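Local structure of F420-dependent methylenetetrahydromethanopterin dehydrogenase (Methanopyrus kandleri, 1QV9) at residues A[28-33]-A[160-165]. The protein catalyses the reversible, coenzyme F420-dependent interconversion of methenyl- and methylene-tetrahydromethanopterin in the pathway of methanogenesis from carbon dioxide. Numbering follows the deposited sequence.
Sequences ADREDV and AFDELI
One face of the R30 guanidinium carries CG1 of V33, 3.6 Å above the plane and displaced to the border of the group, while its edges go to carboxylates. D32 is held along one side: R30 NE donates to the syn lone pair of D32 OD2 at 2.9 Å, and R30 NH1 gives a nearly straight 3.0 Å bond (174°) to D32 OD1. Across the contact, R30 NH2 meets the syn lone pair of D162 OD2 at 3.0 Å, the two planes turned 61° apart. L24 O also accepts from NH2, and a water links NH1 to the D162 carbonyl. Arginine suits this place because its three nitrogens, presented by a bend at chi3 (83°), serve both short, acidic aspartates; K169 makes a second salt bridge to D32, and H266 hydrogen-bonds D162 OD1. Branched I165 meets R30 tip to tip, CG2 3.7 Å from NH1, and packs the same methyl on V33 CG1 (4.0 Å), an apolar match. A leucine in place of R30 would probably leave the buried carboxylates with K169 and H266 but no group joining them. Such a salt-bridge network ties the loop before strand 33-39, outermost of the parallel sheet within this chain, to helix 153-169 of this alpha/beta domain.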
ATOM      1  N   ALA A  28     -24.111  20.904 -12.772  1.00 20.79           N
ATOM      2  CA  ALA A  28     -25.007  22.058 -12.720  1.00 24.40           C
ATOM      3  C   ALA A  28     -25.488  22.517 -14.094  1.00 27.87           C
ATOM      4  O   ALA A  28     -25.929  23.656 -14.236  1.00 30.47           O
ATOM      5  CB  ALA A  28     -24.329  23.235 -11.998  1.00 27.08           C
ATOM      6  N   ASP A  29     -25.420  21.638 -15.082  1.00 25.11           N
ATOM      7  CA  ASP A  29     -25.862  21.996 -16.425  1.00 29.34           C
ATOM      8  C   ASP A  29     -27.191  21.381 -16.829  1.00 28.96           C
ATOM      9  O   ASP A  29     -27.562  21.423 -18.000  1.00 29.95           O
ATOM     10  CB  ASP A  29     -24.776  21.667 -17.473  1.00 30.59           C
ATOM     11  CG  ASP A  29     -24.265  20.247 -17.368  1.00 33.78           C
ATOM     12  OD1 ASP A  29     -25.018  19.397 -16.865  1.00 30.89           O
ATOM     13  OD2 ASP A  29     -23.112  19.979 -17.794  1.00 36.67           O
ATOM     14  N   ARG A  30     -27.929  20.805 -15.882  1.00 27.49           N
ATOM     15  CA  ARG A  30     -29.227  20.246 -16.239  1.00 25.52           C
ATOM     16  C   ARG A  30     -30.241  21.368 -16.381  1.00 28.16           C
ATOM     17  O   ARG A  30     -30.430  22.182 -15.475  1.00 29.69           O
ATOM     18  CB  ARG A  30     -29.762  19.269 -15.193  1.00 26.23           C
ATOM     19  CG  ARG A  30     -29.320  17.855 -15.380  1.00 26.18           C
ATOM     20  CD  ARG A  30     -29.952  16.947 -14.334  1.00 22.66           C
ATOM     21  NE  ARG A  30     -31.306  16.494 -14.669  1.00 21.16           N
ATOM     22  CZ  ARG A  30     -31.911  15.477 -14.062  1.00 22.34           C
ATOM     23  NH1 ARG A  30     -33.139  15.098 -14.426  1.00 24.49           N
ATOM     24  NH2 ARG A  30     -31.296  14.825 -13.071  1.00 20.91           N
ATOM     25  N   GLU A  31     -30.919  21.389 -17.516  1.00 25.15           N
ATOM     26  CA  GLU A  31     -31.912  22.417 -17.764  1.00 28.78           C
ATOM     27  C   GLU A  31     -33.308  22.010 -17.312  1.00 26.18           C
ATOM     28  O   GLU A  31     -34.241  22.805 -17.373  1.00 29.63           O
ATOM     29  CB  GLU A  31     -31.951  22.725 -19.268  1.00 30.38           C
ATOM     30  CG  GLU A  31     -30.571  22.841 -19.918  1.00 39.60           C
ATOM     31  CD  GLU A  31     -30.636  23.127 -21.421  1.00 46.78           C
ATOM     32  OE1 GLU A  31     -30.478  24.304 -21.808  1.00 50.87           O
ATOM     33  OE2 GLU A  31     -30.852  22.178 -22.218  1.00 48.33           O
ATOM     34  N   ASP A  32     -33.469  20.772 -16.863  1.00 24.05           N
ATOM     35  CA  ASP A  32     -34.790  20.292 -16.470  1.00 25.78           C
ATOM     36  C   ASP A  32     -35.113  20.163 -14.992  1.00 24.42           C
ATOM     37  O   ASP A  32     -36.129  19.577 -14.651  1.00 24.86           O
ATOM     38  CB  ASP A  32     -35.056  18.935 -17.109  1.00 26.02           C
ATOM     39  CG  ASP A  32     -34.087  17.867 -16.613  1.00 26.02           C
ATOM     40  OD1 ASP A  32     -34.488  16.692 -16.539  1.00 25.82           O
ATOM     41  OD2 ASP A  32     -32.925  18.224 -16.318  1.00 27.24           O
ATOM     42  N   VAL A  33     -34.258  20.694 -14.119  1.00 22.53           N
ATOM     43  CA  VAL A  33     -34.515  20.638 -12.681  1.00 22.87           C
ATOM     44  C   VAL A  33     -34.167  21.961 -12.007  1.00 20.44           C
ATOM     45  O   VAL A  33     -33.358  22.727 -12.511  1.00 24.24           O
ATOM     46  CB  VAL A  33     -33.660  19.526 -11.983  1.00 22.98           C
ATOM     47  CG1 VAL A  33     -34.025  18.168 -12.530  1.00 24.92           C
ATOM     48  CG2 VAL A  33     -32.153  19.814 -12.175  1.00 23.96           C
ATOM     49  N   ALA A 160     -33.130   6.239  -8.406  1.00 16.78           N
ATOM     50  CA  ALA A 160     -34.440   6.389  -7.797  1.00 16.57           C
ATOM     51  C   ALA A 160     -34.982   7.808  -7.955  1.00 18.65           C
ATOM     52  O   ALA A 160     -36.171   8.015  -8.242  1.00 21.41           O
ATOM     53  CB  ALA A 160     -34.391   6.019  -6.318  1.00 18.32           C
ATOM     54  N   PHE A 161     -34.124   8.807  -7.750  1.00 18.53           N
ATOM     55  CA  PHE A 161     -34.578  10.179  -7.891  1.00 17.73           C
ATOM     56  C   PHE A 161     -34.750  10.588  -9.327  1.00 18.65           C
ATOM     57  O   PHE A 161     -35.651  11.371  -9.617  1.00 20.86           O
ATOM     58  CB  PHE A 161     -33.628  11.147  -7.141  1.00 18.54           C
ATOM     59  CG  PHE A 161     -33.925  11.243  -5.683  1.00 20.50           C
ATOM     60  CD1 PHE A 161     -33.022  10.773  -4.752  1.00 23.82           C
ATOM     61  CD2 PHE A 161     -35.153  11.725  -5.247  1.00 23.02           C
ATOM     62  CE1 PHE A 161     -33.330  10.766  -3.381  1.00 26.62           C
ATOM     63  CE2 PHE A 161     -35.477  11.720  -3.896  1.00 25.05           C
ATOM     64  CZ  PHE A 161     -34.560  11.238  -2.954  1.00 25.96           C
ATOM     65  N   ASP A 162     -33.933  10.062 -10.233  1.00 18.61           N
ATOM     66  CA  ASP A 162     -34.094  10.410 -11.645  1.00 18.76           C
ATOM     67  C   ASP A 162     -35.466   9.895 -12.140  1.00 22.07           C
ATOM     68  O   ASP A 162     -36.126  10.580 -12.924  1.00 19.90           O
ATOM     69  CB  ASP A 162     -32.946   9.838 -12.464  1.00 22.56           C
ATOM     70  CG  ASP A 162     -31.717  10.782 -12.487  1.00 23.89           C
ATOM     71  OD1 ASP A 162     -30.597  10.304 -12.753  1.00 29.93           O
ATOM     72  OD2 ASP A 162     -31.897  12.009 -12.275  1.00 31.86           O
ATOM     73  N   GLU A 163     -35.884   8.720 -11.674  1.00 20.36           N
ATOM     74  CA  GLU A 163     -37.195   8.160 -12.041  1.00 21.31           C
ATOM     75  C   GLU A 163     -38.318   9.077 -11.510  1.00 25.29           C
ATOM     76  O   GLU A 163     -39.293   9.387 -12.212  1.00 23.42           O
ATOM     77  CB  GLU A 163     -37.343   6.755 -11.447  1.00 25.35           C
ATOM     78  CG  GLU A 163     -38.691   6.070 -11.731  1.00 37.46           C
ATOM     79  CD  GLU A 163     -38.889   4.791 -10.909  1.00 42.05           C
ATOM     80  OE1 GLU A 163     -38.018   3.896 -10.967  1.00 47.62           O
ATOM     81  OE2 GLU A 163     -39.918   4.680 -10.204  1.00 48.64           O
ATOM     82  N   LEU A 164     -38.193   9.525 -10.264  1.00 20.60           N
ATOM     83  CA  LEU A 164     -39.191  10.406  -9.669  1.00 20.51           C
ATOM     84  C   LEU A 164     -39.243  11.760 -10.410  1.00 22.72           C
ATOM     85  O   LEU A 164     -40.325  12.344 -10.596  1.00 22.79           O
ATOM     86  CB  LEU A 164     -38.848  10.613  -8.189  1.00 25.89           C
ATOM     87  CG  LEU A 164     -39.978  11.052  -7.262  1.00 30.16           C
ATOM     88  CD1 LEU A 164     -41.100  10.001  -7.241  1.00 27.43           C
ATOM     89  CD2 LEU A 164     -39.396  11.267  -5.857  1.00 26.95           C
ATOM     90  N   ILE A 165     -38.084  12.252 -10.838  1.00 21.24           N
ATOM     91  CA  ILE A 165     -38.020  13.508 -11.569  1.00 21.00           C
ATOM     92  C   ILE A 165     -38.757  13.358 -12.900  1.00 24.08           C
ATOM     93  O   ILE A 165     -39.443  14.298 -13.320  1.00 23.26           O
ATOM     94  CB  ILE A 165     -36.567  13.957 -11.808  1.00 20.77           C
ATOM     95  CG1 ILE A 165     -36.018  14.516 -10.486  1.00 22.97           C
ATOM     96  CG2 ILE A 165     -36.495  15.022 -12.922  1.00 22.51           C
ATOM     97  CD1 ILE A 165     -34.541  14.629 -10.456  1.00 22.93           C
TER
HETATM   98  O   HOH W   1     -34.822  12.519 -14.443  1.00 28.85           O